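4-alpha-glucanotransferase (Corynebacterium glutamicum, PDB 5B68) is an amylomaltase, an enzyme of the 4-alpha-glucanotransferase family, combining a TIM-barrel fold with an N-terminal beta-sandwich domain. Local coordinates at residues Asn8-Leu13 with Val44-Ser49; Tyr14-Ser19 with Val36-Ala41; Thr18-Tyr23 with Ile28-Asp33; Gly464-Phe469 with Gln518-Gln523. All coordinates share one frame; numbering follows the deposited sequence.

Contacts 1, 2 and 3 belong to one N-terminal unit; contact 4 lies in the 4-alpha-glucanotransferase part, where strand 467-472 belongs to an antiparallel sheet that contacts 2 and 3 also touch. Contact 2, centred about 7 Å from contact 1, joins the loop after helix 5-13 to helix 32-41, and contact 1 joins helix 5-13 to the loop after helix 32-41. Contact 3, centred about 11 Å from contact 2, shares T18 and S19 with it and forms the hairpin between the two helices. Contact 4 is about 20 Å from contact 3, centre to centre, yet the two touch: Y20 CZ lies 3.7 Å from F469 CE1. The sulfate ion, probably from the crystallisation liquor, is bound beside contact 1.

Contact 1 (Asn8-Leu13 with Val44-Ser49); sequences NELADL and VNLDTS. With SO4 (sulfate ion), chain G.
L10 reaches from helix 5-13 between V44 and L46 of the loop that follows helix 32-41, and the interaction between the two segments is entirely apolar. A single methyl does the touching: L10 CD2 lies 4.4 Å from V44 CG1 and 4.3 Å from L46 CD2. The L10 side chain leaves the helix with CG anti to the backbone N (chi1 -172°), which carries the branched end out to the loop. All three residues are buried. The distances are long for apolar contacts and the shared surface is small, 88 Å² over both sides, so the two segments graze one another rather than interlock.

Polar interactions occur within the loop and on its outer side. V44 and L46 both point toward the helix; a weak hydrogen bond of 3.1 Å joins L46 N to V44 O around N45. The N45 amide holds the sulfate ion. Its ND2 gives a nearly straight hydrogen bond to O4 (3.0 Å, 168° at the hydrogen) and a weak, bent one to O3 (3.3 Å). R59, Q60 and R67 also bond to the anion, which is probably taken up from the crystallisation liquor and in this crystal bridges N45 of the loop and these three residues of helix 54-69.

L39 of helix 32-41 touches both L10 and V44, and L46 rests on V36 of the same helix. Helix 54-69 supplies Q60 against V44 and I61 against E9, while F64 and H65 meet L13, so the contact lies among helices 5-13, 32-41 and 54-69.

Contact 2 (Tyr14-Ser19 with Val36-Ala41); sequences YGVATS and VKILRA
Y14 meets L39 of helix 32-41 at the point where helix 5-13 gives way to a loop. Its CB is 3.8 Å from L39 CD2, and the same methyl lies 3.9 Å from ring atom CD2 of Y14. The two side chains cross at about a right angle, and the tyrosine ring also makes an edge-to-face contact with F64 of helix 54-69.

G15 follows with positive phi (69°), and bonds back into the last turn close helix 5-13 in a Schellman motif. V16 N is part of this ending, through a probable hydrogen bond to A11 O, while G15 also makes a backbone hydrogen bond to R484 of strand 481-484.

V16 then points at helix 32-41. CG1, anti to the backbone N (chi1 179°), lies 4.0 Å from I38 CG2, and CG2 is 4.1 Å from both I38 CG2 and L39 CD2. V16 touches I38 with both methyls and L39 with CG2 alone, while L39 also touches L7 and L10 of helix 5-13.

Beyond V16, A17 makes a backbone hydrogen bond to Y482, and A17 O accepts one from T481 OG1. I38 packs on I483 and, in strand 467-472, on V470 and P472.

Contact 3 (Thr18-Tyr23 with Ile28-Asp33); sequences TSYTDY and IEVSDD
Y20 and I28 form a hydrogen-bonded antiparallel pair at the heart of a beta hairpin made by strands 19-21 and 27-29. I28 N donates to Y20 O over 2.9 Å, nearly along the C=O direction, and Y20 N returns a bond of 3.0 Å to I28 O that lies in the carbonyl plane.

A third bond, from V30 N to T18 O (3.0 Å), extends the ladder past the non-hydrogen-bonded pair S19 and E29. It is nearly straight at the hydrogen, but the donor stands above the carbonyl plane of T18 by 44°. Just beyond, S31 caps the N-terminus of helix 32-41 by bonding its OG to T34 N, so the hairpin leads directly into that helix.

Packing builds on the Y20 ring. With chi1 at 61°, CG between the backbone N and the carbonyl carbon, the ring folds across to lie beside I28, the two side chains pointing the same way. I28 CB sits over one face of the Y20 ring, 4.1 Å from the centroid, in a CH-pi contact, and I28 CG2 comes within 3.7 Å of Y20 OH. F469 of strand 467-472 meets the ring edge-to-face. V30 approaches near the ring plane, with CG2 3.7 Å from Y20 CE2.

Contact 4 (Gly464-Phe469 with Gln518-Gln523); sequences GLFRLF and QDALAQ
A520 and L521, the two helical residues that F466 meets, lie in a turn fastened by backbone bonds of 2.9 Å from Q523 N to D519 O and 3.0 Å from A522 N to Q518 O. No hydrogen bond crosses between the segments. Beside the contact, R467 NH2 makes a salt bridge to E514 OE1, just ahead of helix 515-523.

Across the contact the F466 ring presents its edge to the helix. CE2 is 3.9 Å from A520 CB, close to the ring plane, and CZ is 3.9 Å from L521 CG. Ring atom CE1 carries the edge on to L521 CD2, also at 3.9 Å. The phenylalanine and leucine side chains lie obliquely to one another, and the chi1 of -60° at F466, with CG anti to the carbonyl carbon, swings the ring out to the helix. L465 adds a looser contact from CD1 to L521 CD2 at 4.4 Å.

The F466 ring also meets that of H487 with the planes about 15° apart, and touches V491 and V517. L465 packs on L490, V491 and L494 of helix 487-500.

The contact packs helix 515-523, in the link between parallel strands 504-507 and 528-531, against the turn leading into strand 467-472 of a separate antiparallel sheet beside the TIM-type barrel.

Contact 1 (Asn8-Leu13 with Val44-Ser49)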
loop_
_atom_site.group_PDB
_atom_site.type_symbol
_atom_site.label_atom_id
_atom_site.label_comp_id
_atom_site.label_asym_id
_atom_site.label_seq_id
_atom_site.Cartn_x
_atom_site.Cartn_y
_atom_site.Cartn_z
ATOM N N ASN A 8 -3.769 -2.763 32.803
ATOM C CA ASN A 8 -4.930 -2.590 31.895
ATOM C C ASN A 8 -5.342 -1.131 31.747
ATOM O O ASN A 8 -5.636 -0.661 30.628
ATOM C CB ASN A 8 -6.162 -3.378 32.384
ATOM C CG ASN A 8 -6.006 -4.864 32.199
ATOM O OD1 ASN A 8 -5.138 -5.316 31.490
ATOM N ND2 ASN A 8 -6.819 -5.633 32.917
ATOM N N GLU A 9 -5.313 -0.394 32.847
ATOM C CA GLU A 9 -5.674 0.996 32.791
ATOM C C GLU A 9 -4.700 1.729 31.888
ATOM O O GLU A 9 -5.131 2.535 31.043
ATOM C CB GLU A 9 -5.691 1.640 34.176
ATOM C CG GLU A 9 -6.344 3.020 34.213
ATOM C CD GLU A 9 -6.421 3.627 35.624
ATOM O OE1 GLU A 9 -6.771 4.801 35.721
ATOM O OE2 GLU A 9 -6.141 2.948 36.621
ATOM N N LEU A 10 -3.433 1.426 32.040
ATOM C CA LEU A 10 -2.414 2.086 31.254
ATOM C C LEU A 10 -2.478 1.701 29.790
ATOM O O LEU A 10 -2.408 2.541 28.913
ATOM C CB LEU A 10 -1.054 1.786 31.834
ATOM C CG LEU A 10 0.144 2.549 31.255
ATOM C CD1 LEU A 10 0.076 4.071 31.392
ATOM C CD2 LEU A 10 1.388 2.041 31.922
ATOM N N ALA A 11 -2.582 0.404 29.540
ATOM C CA ALA A 11 -2.781 -0.097 28.188
ATOM C C ALA A 11 -3.965 0.597 27.492
ATOM O O ALA A 11 -3.811 1.008 26.326
ATOM C CB ALA A 11 -3.027 -1.629 28.241
ATOM N N ASP A 12 -5.113 0.728 28.152
ATOM C CA ASP A 12 -6.258 1.433 27.582
ATOM C C ASP A 12 -5.953 2.858 27.164
ATOM O O ASP A 12 -6.396 3.282 26.104
ATOM C CB ASP A 12 -7.456 1.508 28.544
ATOM C CG ASP A 12 -8.101 0.174 28.786
ATOM O OD1 ASP A 12 -7.864 -0.826 28.072
ATOM O OD2 ASP A 12 -8.800 0.117 29.806
ATOM N N LEU A 13 -5.185 3.591 27.969
ATOM C CA LEU A 13 -4.891 5.033 27.640
ATOM C C LEU A 13 -4.022 5.164 26.374
ATOM O O LEU A 13 -4.094 6.150 25.629
ATOM C CB LEU A 13 -4.157 5.699 28.786
ATOM C CG LEU A 13 -4.992 5.853 30.067
ATOM C CD1 LEU A 13 -4.041 6.327 31.150
ATOM C CD2 LEU A 13 -6.195 6.760 29.894
ATOM N N VAL A 44 6.697 4.570 26.653
ATOM C CA VAL A 44 6.293 4.672 28.020
ATOM C C VAL A 44 7.471 4.212 28.894
ATOM O O VAL A 44 8.012 3.111 28.699
ATOM C CB VAL A 44 5.005 3.892 28.320
ATOM C CG1 VAL A 44 4.607 4.085 29.769
ATOM C CG2 VAL A 44 3.834 4.336 27.370
ATOM N N ASN A 45 7.886 5.085 29.796
ATOM C CA ASN A 45 8.992 4.797 30.711
ATOM C C ASN A 45 8.558 3.830 31.869
ATOM O O ASN A 45 8.037 4.263 32.884
ATOM C CB ASN A 45 9.517 6.133 31.231
ATOM C CG ASN A 45 10.737 5.984 32.122
ATOM O OD1 ASN A 45 11.220 4.894 32.352
ATOM N ND2 ASN A 45 11.239 7.109 32.620
ATOM N N LEU A 46 8.762 2.543 31.635
ATOM C CA LEU A 46 8.556 1.482 32.594
ATOM C C LEU A 46 9.859 0.728 32.615
ATOM O O LEU A 46 10.543 0.655 31.610
ATOM C CB LEU A 46 7.486 0.515 32.132
ATOM C CG LEU A 46 6.080 1.022 31.893
ATOM C CD1 LEU A 46 5.268 -0.078 31.244
ATOM C CD2 LEU A 46 5.477 1.441 33.211
ATOM N N ASP A 47 10.194 0.133 33.745
ATOM C CA ASP A 47 11.541 -0.401 33.915
ATOM C C ASP A 47 11.929 -1.495 32.904
ATOM O O ASP A 47 11.119 -2.332 32.520
ATOM C CB ASP A 47 11.790 -0.828 35.364
ATOM C CG ASP A 47 12.271 0.335 36.251
ATOM O OD1 ASP A 47 11.860 1.494 36.017
ATOM O OD2 ASP A 47 13.058 0.089 37.196
ATOM N N THR A 48 13.195 -1.417 32.491
ATOM C CA THR A 48 13.809 -2.147 31.376
ATOM C C THR A 48 13.855 -3.643 31.604
ATOM O O THR A 48 13.927 -4.430 30.669
ATOM C CB THR A 48 15.226 -1.638 31.097
ATOM O OG1 THR A 48 15.920 -1.487 32.336
ATOM C CG2 THR A 48 15.170 -0.303 30.394
ATOM N N SER A 49 13.757 -4.019 32.868
ATOM C CA SER A 49 13.614 -5.402 33.259
ATOM C C SER A 49 12.293 -5.915 32.708
ATOM O O SER A 49 12.076 -7.118 32.569
ATOM C CB SER A 49 13.630 -5.520 34.772
ATOM O OG SER A 49 14.927 -5.243 35.262
HETATM S S SO4 G . 8.779 9.839 32.370
HETATM O O1 SO4 G . 7.726 9.720 31.336
HETATM O O2 SO4 G . 8.709 11.207 32.975
HETATM O O3 SO4 G . 8.557 8.874 33.462
HETATM O O4 SO4 G . 10.044 9.614 31.581
#

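Contact 2 (Tyr14-Ser19 with Val36-Ala41)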
loop_
_atom_site.group_PDB
_atom_site.type_symbol
_atom_site.label_atom_id
_atom_site.label_comp_id
_atom_site.label_asym_id
_atom_site.label_seq_id
_atom_site.Cartn_x
_atom_site.Cartn_y
_atom_site.Cartn_z
ATOM N N TYR A 14 -3.203 4.148 26.143
ATOM C CA TYR A 14 -2.348 4.078 24.942
ATOM C C TYR A 14 -2.881 3.263 23.791
ATOM O O TYR A 14 -2.217 3.120 22.792
ATOM C CB TYR A 14 -0.965 3.594 25.377
ATOM C CG TYR A 14 -0.196 4.671 26.082
ATOM C CD1 TYR A 14 0.513 5.641 25.354
ATOM C CD2 TYR A 14 -0.192 4.761 27.486
ATOM C CE1 TYR A 14 1.187 6.638 26.004
ATOM C CE2 TYR A 14 0.512 5.739 28.132
ATOM C CZ TYR A 14 1.197 6.674 27.392
ATOM O OH TYR A 14 1.889 7.636 28.088
ATOM N N GLY A 15 -4.108 2.755 23.914
ATOM C CA GLY A 15 -4.715 1.996 22.861
ATOM C C GLY A 15 -4.091 0.638 22.596
ATOM O O GLY A 15 -4.155 0.142 21.454
ATOM N N VAL A 16 -3.602 -0.020 23.644
ATOM C CA VAL A 16 -2.957 -1.287 23.496
ATOM C C VAL A 16 -3.965 -2.298 23.960
ATOM O O VAL A 16 -4.467 -2.202 25.093
ATOM C CB VAL A 16 -1.684 -1.383 24.316
ATOM C CG1 VAL A 16 -1.037 -2.770 24.135
ATOM C CG2 VAL A 16 -0.714 -0.269 23.922
ATOM N N ALA A 17 -4.313 -3.222 23.082
ATOM C CA ALA A 17 -5.352 -4.242 23.436
ATOM C C ALA A 17 -4.813 -5.193 24.493
ATOM O O ALA A 17 -3.661 -5.697 24.422
ATOM C CB ALA A 17 -5.766 -5.046 22.205
ATOM N N THR A 18 -5.680 -5.504 25.452
ATOM C CA THR A 18 -5.307 -6.480 26.536
ATOM C C THR A 18 -5.809 -7.906 26.288
ATOM O O THR A 18 -5.497 -8.840 27.049
ATOM C CB THR A 18 -5.848 -6.018 27.879
ATOM O OG1 THR A 18 -7.277 -5.967 27.843
ATOM C CG2 THR A 18 -5.292 -4.613 28.236
ATOM N N SER A 19 -6.660 -8.051 25.277
ATOM C CA SER A 19 -7.011 -9.384 24.776
ATOM C C SER A 19 -7.483 -9.263 23.340
ATOM O O SER A 19 -7.782 -8.175 22.895
ATOM C CB SER A 19 -8.171 -9.956 25.610
ATOM O OG SER A 19 -9.274 -9.064 25.580
ATOM N N VAL A 36 3.756 -4.595 28.735
ATOM C CA VAL A 36 4.884 -3.775 29.119
ATOM C C VAL A 36 5.787 -3.505 27.942
ATOM O O VAL A 36 6.257 -2.354 27.782
ATOM C CB VAL A 36 5.642 -4.427 30.331
ATOM C CG1 VAL A 36 6.938 -3.730 30.610
ATOM C CG2 VAL A 36 4.756 -4.431 31.576
ATOM N N LYS A 37 6.105 -4.518 27.137
ATOM C CA LYS A 37 7.076 -4.303 26.041
ATOM C C LYS A 37 6.477 -3.411 24.924
ATOM O O LYS A 37 7.164 -2.608 24.346
ATOM C CB LYS A 37 7.529 -5.622 25.425
ATOM C CG LYS A 37 8.497 -6.313 26.359
ATOM C CD LYS A 37 8.760 -7.744 25.949
ATOM C CE LYS A 37 9.987 -8.258 26.702
ATOM N NZ LYS A 37 9.990 -9.763 26.608
ATOM N N ILE A 38 5.191 -3.548 24.670
ATOM C CA ILE A 38 4.544 -2.695 23.663
ATOM C C ILE A 38 4.411 -1.277 24.227
ATOM O O ILE A 38 4.718 -0.347 23.528
ATOM C CB ILE A 38 3.177 -3.246 23.225
ATOM C CG1 ILE A 38 3.392 -4.609 22.559
ATOM C CG2 ILE A 38 2.480 -2.273 22.233
ATOM C CD1 ILE A 38 4.360 -4.580 21.418
ATOM N N LEU A 39 4.057 -1.122 25.495
ATOM C CA LEU A 39 4.053 0.235 26.102
ATOM C C LEU A 39 5.419 0.920 26.024
ATOM O O LEU A 39 5.518 2.080 25.667
ATOM C CB LEU A 39 3.546 0.173 27.519
ATOM C CG LEU A 39 2.041 -0.089 27.570
ATOM C CD1 LEU A 39 1.585 -0.542 28.958
ATOM C CD2 LEU A 39 1.251 1.165 27.235
ATOM N N ARG A 40 6.466 0.173 26.309
ATOM C CA ARG A 40 7.833 0.696 26.195
ATOM C C ARG A 40 8.225 1.035 24.760
ATOM O O ARG A 40 8.815 2.130 24.522
ATOM C CB ARG A 40 8.809 -0.300 26.805
ATOM C CG ARG A 40 8.791 -0.360 28.332
ATOM C CD ARG A 40 9.688 -1.481 28.921
ATOM N NE ARG A 40 11.035 -1.447 28.370
ATOM C CZ ARG A 40 11.932 -0.464 28.544
ATOM N NH1 ARG A 40 13.125 -0.573 27.959
ATOM N NH2 ARG A 40 11.680 0.633 29.270
ATOM N N ALA A 41 7.769 0.198 23.800
ATOM C CA ALA A 41 7.961 0.503 22.375
ATOM C C ALA A 41 7.258 1.815 21.993
ATOM O O ALA A 41 7.685 2.538 21.105
ATOM C CB ALA A 41 7.465 -0.675 21.544
#

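Contact 3 (Thr18-Tyr23 with Ile28-Asp33)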
loop_
_atom_site.group_PDB
_atom_site.type_symbol
_atom_site.label_atom_id
_atom_site.label_comp_id
_atom_site.label_asym_id
_atom_site.label_seq_id
_atom_site.Cartn_x
_atom_site.Cartn_y
_atom_site.Cartn_z
ATOM N N THR A 18 -5.680 -5.504 25.452
ATOM C CA THR A 18 -5.307 -6.480 26.536
ATOM C C THR A 18 -5.809 -7.906 26.288
ATOM O O THR A 18 -5.497 -8.840 27.049
ATOM C CB THR A 18 -5.848 -6.018 27.879
ATOM O OG1 THR A 18 -7.277 -5.967 27.843
ATOM C CG2 THR A 18 -5.292 -4.613 28.236
ATOM N N SER A 19 -6.660 -8.051 25.277
ATOM C CA SER A 19 -7.011 -9.384 24.776
ATOM C C SER A 19 -7.483 -9.263 23.340
ATOM O O SER A 19 -7.782 -8.175 22.895
ATOM C CB SER A 19 -8.171 -9.956 25.610
ATOM O OG SER A 19 -9.274 -9.064 25.580
ATOM N N TYR A 20 -7.607 -10.383 22.647
ATOM C CA TYR A 20 -8.113 -10.362 21.253
ATOM C C TYR A 20 -8.619 -11.752 20.851
ATOM O O TYR A 20 -8.414 -12.739 21.594
ATOM C CB TYR A 20 -7.016 -9.835 20.297
ATOM C CG TYR A 20 -5.783 -10.646 20.271
ATOM C CD1 TYR A 20 -5.641 -11.686 19.378
ATOM C CD2 TYR A 20 -4.717 -10.373 21.138
ATOM C CE1 TYR A 20 -4.495 -12.473 19.370
ATOM C CE2 TYR A 20 -3.578 -11.133 21.112
ATOM C CZ TYR A 20 -3.476 -12.181 20.252
ATOM O OH TYR A 20 -2.359 -12.938 20.266
ATOM N N THR A 21 -9.238 -11.819 19.691
ATOM C CA THR A 21 -9.554 -13.078 19.098
ATOM C C THR A 21 -8.627 -13.227 17.914
ATOM O O THR A 21 -8.414 -12.296 17.154
ATOM C CB THR A 21 -11.006 -13.151 18.651
ATOM O OG1 THR A 21 -11.845 -12.864 19.770
ATOM C CG2 THR A 21 -11.313 -14.538 18.145
ATOM N N ASP A 22 -8.033 -14.396 17.797
ATOM C CA ASP A 22 -7.093 -14.639 16.720
ATOM C C ASP A 22 -7.809 -14.921 15.401
ATOM O O ASP A 22 -9.032 -14.874 15.313
ATOM C CB ASP A 22 -6.136 -15.770 17.075
ATOM C CG ASP A 22 -6.835 -17.094 17.232
ATOM O OD1 ASP A 22 -8.021 -17.186 16.862
ATOM O OD2 ASP A 22 -6.186 -18.024 17.724
ATOM N N TYR A 23 -7.026 -15.154 14.360
ATOM C CA TYR A 23 -7.571 -15.443 13.050
ATOM C C TYR A 23 -8.212 -16.828 12.958
ATOM O O TYR A 23 -8.829 -17.161 11.963
ATOM C CB TYR A 23 -6.522 -15.216 11.968
ATOM C CG TYR A 23 -6.367 -13.767 11.564
ATOM C CD1 TYR A 23 -7.150 -12.781 12.119
ATOM C CD2 TYR A 23 -5.428 -13.392 10.628
ATOM C CE1 TYR A 23 -7.008 -11.471 11.749
ATOM C CE2 TYR A 23 -5.283 -12.077 10.253
ATOM C CZ TYR A 23 -6.079 -11.127 10.821
ATOM O OH TYR A 23 -5.939 -9.827 10.446
ATOM N N ILE A 28 -7.656 -14.859 23.436
ATOM C CA ILE A 28 -6.310 -14.758 23.959
ATOM C C ILE A 28 -6.292 -13.591 24.912
ATOM O O ILE A 28 -6.767 -12.500 24.558
ATOM C CB ILE A 28 -5.272 -14.501 22.820
ATOM C CG1 ILE A 28 -5.338 -15.597 21.742
ATOM C CG2 ILE A 28 -3.866 -14.367 23.380
ATOM C CD1 ILE A 28 -5.201 -17.020 22.241
ATOM N N GLU A 29 -5.788 -13.820 26.122
ATOM C CA GLU A 29 -5.527 -12.736 27.050
ATOM C C GLU A 29 -4.047 -12.484 26.936
ATOM O O GLU A 29 -3.247 -13.386 27.018
ATOM C CB GLU A 29 -5.903 -13.078 28.483
ATOM C CG GLU A 29 -5.736 -11.896 29.442
ATOM C CD GLU A 29 -6.453 -12.121 30.782
ATOM O OE1 GLU A 29 -6.680 -11.120 31.491
ATOM O OE2 GLU A 29 -6.798 -13.284 31.121
ATOM N N VAL A 30 -3.720 -11.228 26.711
ATOM C CA VAL A 30 -2.387 -10.824 26.386
ATOM C C VAL A 30 -1.595 -10.864 27.666
ATOM O O VAL A 30 -2.107 -10.495 28.730
ATOM C CB VAL A 30 -2.407 -9.408 25.744
ATOM C CG1 VAL A 30 -0.996 -8.870 25.560
ATOM C CG2 VAL A 30 -3.153 -9.465 24.393
ATOM N N SER A 31 -0.360 -11.267 27.566
ATOM C CA SER A 31 0.472 -11.356 28.768
ATOM C C SER A 31 0.864 -9.978 29.315
ATOM O O SER A 31 0.928 -8.984 28.571
ATOM C CB SER A 31 1.723 -12.145 28.497
ATOM O OG SER A 31 2.632 -11.475 27.670
ATOM N N ASP A 32 1.171 -9.927 30.619
ATOM C CA ASP A 32 1.728 -8.734 31.225
ATOM C C ASP A 32 2.978 -8.303 30.453
ATOM O O ASP A 32 3.174 -7.112 30.213
ATOM C CB ASP A 32 2.160 -9.001 32.688
ATOM C CG ASP A 32 1.001 -9.145 33.672
ATOM O OD1 ASP A 32 -0.191 -9.110 33.261
ATOM O OD2 ASP A 32 1.320 -9.288 34.896
ATOM N N ASP A 33 3.835 -9.279 30.127
ATOM C CA ASP A 33 5.131 -9.029 29.498
ATOM C C ASP A 33 4.959 -8.316 28.166
ATOM O O ASP A 33 5.698 -7.393 27.822
ATOM C CB ASP A 33 5.898 -10.369 29.251
ATOM C CG ASP A 33 7.291 -10.171 28.806
ATOM O OD1 ASP A 33 8.097 -9.592 29.557
ATOM O OD2 ASP A 33 7.620 -10.546 27.666
#

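Contact 4 (Gly464-Phe469 with Gln518-Gln523)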
loop_
_atom_site.group_PDB
_atom_site.type_symbol
_atom_site.label_atom_id
_atom_site.label_comp_id
_atom_site.label_asym_id
_atom_site.label_seq_id
_atom_site.Cartn_x
_atom_site.Cartn_y
_atom_site.Cartn_z
ATOM N N GLY A 464 -5.290 -1.901 8.859
ATOM C CA GLY A 464 -4.216 -1.090 9.409
ATOM C C GLY A 464 -4.505 0.380 9.521
ATOM O O GLY A 464 -3.738 1.107 10.175
ATOM N N LEU A 465 -5.567 0.853 8.902
ATOM C CA LEU A 465 -6.019 2.232 9.123
ATOM C C LEU A 465 -6.719 2.314 10.492
ATOM O O LEU A 465 -6.985 3.435 10.981
ATOM C CB LEU A 465 -6.935 2.661 8.008
ATOM C CG LEU A 465 -6.351 2.638 6.564
ATOM C CD1 LEU A 465 -7.487 2.958 5.602
ATOM C CD2 LEU A 465 -5.275 3.635 6.351
ATOM N N PHE A 466 -7.121 1.150 11.055
ATOM C CA PHE A 466 -7.831 1.053 12.303
ATOM C C PHE A 466 -6.944 0.570 13.441
ATOM O O PHE A 466 -7.010 1.085 14.547
ATOM C CB PHE A 466 -9.071 0.150 12.144
ATOM C CG PHE A 466 -10.051 0.658 11.099
ATOM C CD1 PHE A 466 -9.825 0.430 9.754
ATOM C CD2 PHE A 466 -11.169 1.388 11.477
ATOM C CE1 PHE A 466 -10.714 0.884 8.808
ATOM C CE2 PHE A 466 -12.036 1.863 10.539
ATOM C CZ PHE A 466 -11.797 1.633 9.168
ATOM N N ARG A 467 -6.223 -0.511 13.199
ATOM C CA ARG A 467 -5.404 -1.131 14.193
ATOM C C ARG A 467 -4.354 -1.994 13.494
ATOM O O ARG A 467 -4.557 -2.425 12.336
ATOM C CB ARG A 467 -6.318 -1.988 15.119
ATOM C CG ARG A 467 -6.910 -3.187 14.395
ATOM C CD ARG A 467 -7.974 -3.870 15.230
ATOM N NE ARG A 467 -9.218 -3.114 15.304
ATOM C CZ ARG A 467 -10.416 -3.608 14.993
ATOM N NH1 ARG A 467 -11.466 -2.842 15.078
ATOM N NH2 ARG A 467 -10.552 -4.849 14.546
ATOM N N LEU A 468 -3.254 -2.284 14.167
ATOM C CA LEU A 468 -2.272 -3.222 13.636
ATOM C C LEU A 468 -2.013 -4.236 14.678
ATOM O O LEU A 468 -1.889 -3.889 15.844
ATOM C CB LEU A 468 -0.957 -2.521 13.298
ATOM C CG LEU A 468 -1.018 -1.668 12.007
ATOM C CD1 LEU A 468 0.249 -0.829 11.889
ATOM C CD2 LEU A 468 -1.259 -2.481 10.755
ATOM N N PHE A 469 -1.806 -5.459 14.265
ATOM C CA PHE A 469 -1.225 -6.484 15.125
ATOM C C PHE A 469 0.258 -6.359 15.140
ATOM O O PHE A 469 0.856 -6.404 14.090
ATOM C CB PHE A 469 -1.628 -7.866 14.642
ATOM C CG PHE A 469 -1.305 -8.939 15.610
ATOM C CD1 PHE A 469 -2.097 -9.149 16.739
ATOM C CD2 PHE A 469 -0.186 -9.720 15.431
ATOM C CE1 PHE A 469 -1.759 -10.138 17.663
ATOM C CE2 PHE A 469 0.160 -10.701 16.354
ATOM C CZ PHE A 469 -0.618 -10.919 17.458
ATOM N N GLN A 518 -16.207 -1.844 8.691
ATOM C CA GLN A 518 -16.759 -1.973 7.366
ATOM C C GLN A 518 -17.527 -0.711 7.008
ATOM O O GLN A 518 -17.327 -0.157 5.955
ATOM C CB GLN A 518 -17.704 -3.175 7.315
ATOM C CG GLN A 518 -16.925 -4.484 7.437
ATOM C CD GLN A 518 -17.754 -5.733 7.156
ATOM O OE1 GLN A 518 -18.965 -5.738 7.371
ATOM N NE2 GLN A 518 -17.091 -6.810 6.687
ATOM N N ASP A 519 -18.331 -0.202 7.916
ATOM C CA ASP A 519 -19.130 0.955 7.655
ATOM C C ASP A 519 -18.298 2.234 7.524
ATOM O O ASP A 519 -18.628 3.107 6.706
ATOM C CB ASP A 519 -20.213 1.163 8.739
ATOM C CG ASP A 519 -21.342 0.132 8.652
ATOM O OD1 ASP A 519 -21.466 -0.525 7.596
ATOM O OD2 ASP A 519 -22.084 -0.050 9.650
ATOM N N ALA A 520 -17.282 2.349 8.328
ATOM C CA ALA A 520 -16.412 3.546 8.248
ATOM C C ALA A 520 -15.766 3.627 6.836
ATOM O O ALA A 520 -15.632 4.705 6.310
ATOM C CB ALA A 520 -15.336 3.491 9.290
ATOM N N LEU A 521 -15.458 2.493 6.242
ATOM C CA LEU A 521 -14.875 2.438 4.878
ATOM C C LEU A 521 -15.939 2.695 3.824
ATOM O O LEU A 521 -15.818 3.586 2.983
ATOM C CB LEU A 521 -14.143 1.148 4.632
ATOM C CG LEU A 521 -12.883 0.902 5.494
ATOM C CD1 LEU A 521 -12.433 -0.524 5.331
ATOM C CD2 LEU A 521 -11.781 1.914 5.201
ATOM N N ALA A 522 -17.048 1.982 3.918
ATOM C CA ALA A 522 -18.089 2.035 2.897
ATOM C C ALA A 522 -18.700 3.391 2.829
ATOM O O ALA A 522 -19.002 3.898 1.769
ATOM C CB ALA A 522 -19.224 1.077 3.239
ATOM N N GLN A 523 -18.892 3.992 3.986
ATOM C CA GLN A 523 -19.480 5.337 3.976
ATOM C C GLN A 523 -18.658 6.369 3.246
ATOM O O GLN A 523 -19.197 7.285 2.586
ATOM C CB GLN A 523 -19.730 5.825 5.392
ATOM C CG GLN A 523 -20.915 5.125 6.027
ATOM C CD GLN A 523 -21.054 5.438 7.511
ATOM O OE1 GLN A 523 -20.313 6.258 8.042
ATOM N NE2 GLN A 523 -21.998 4.757 8.192
#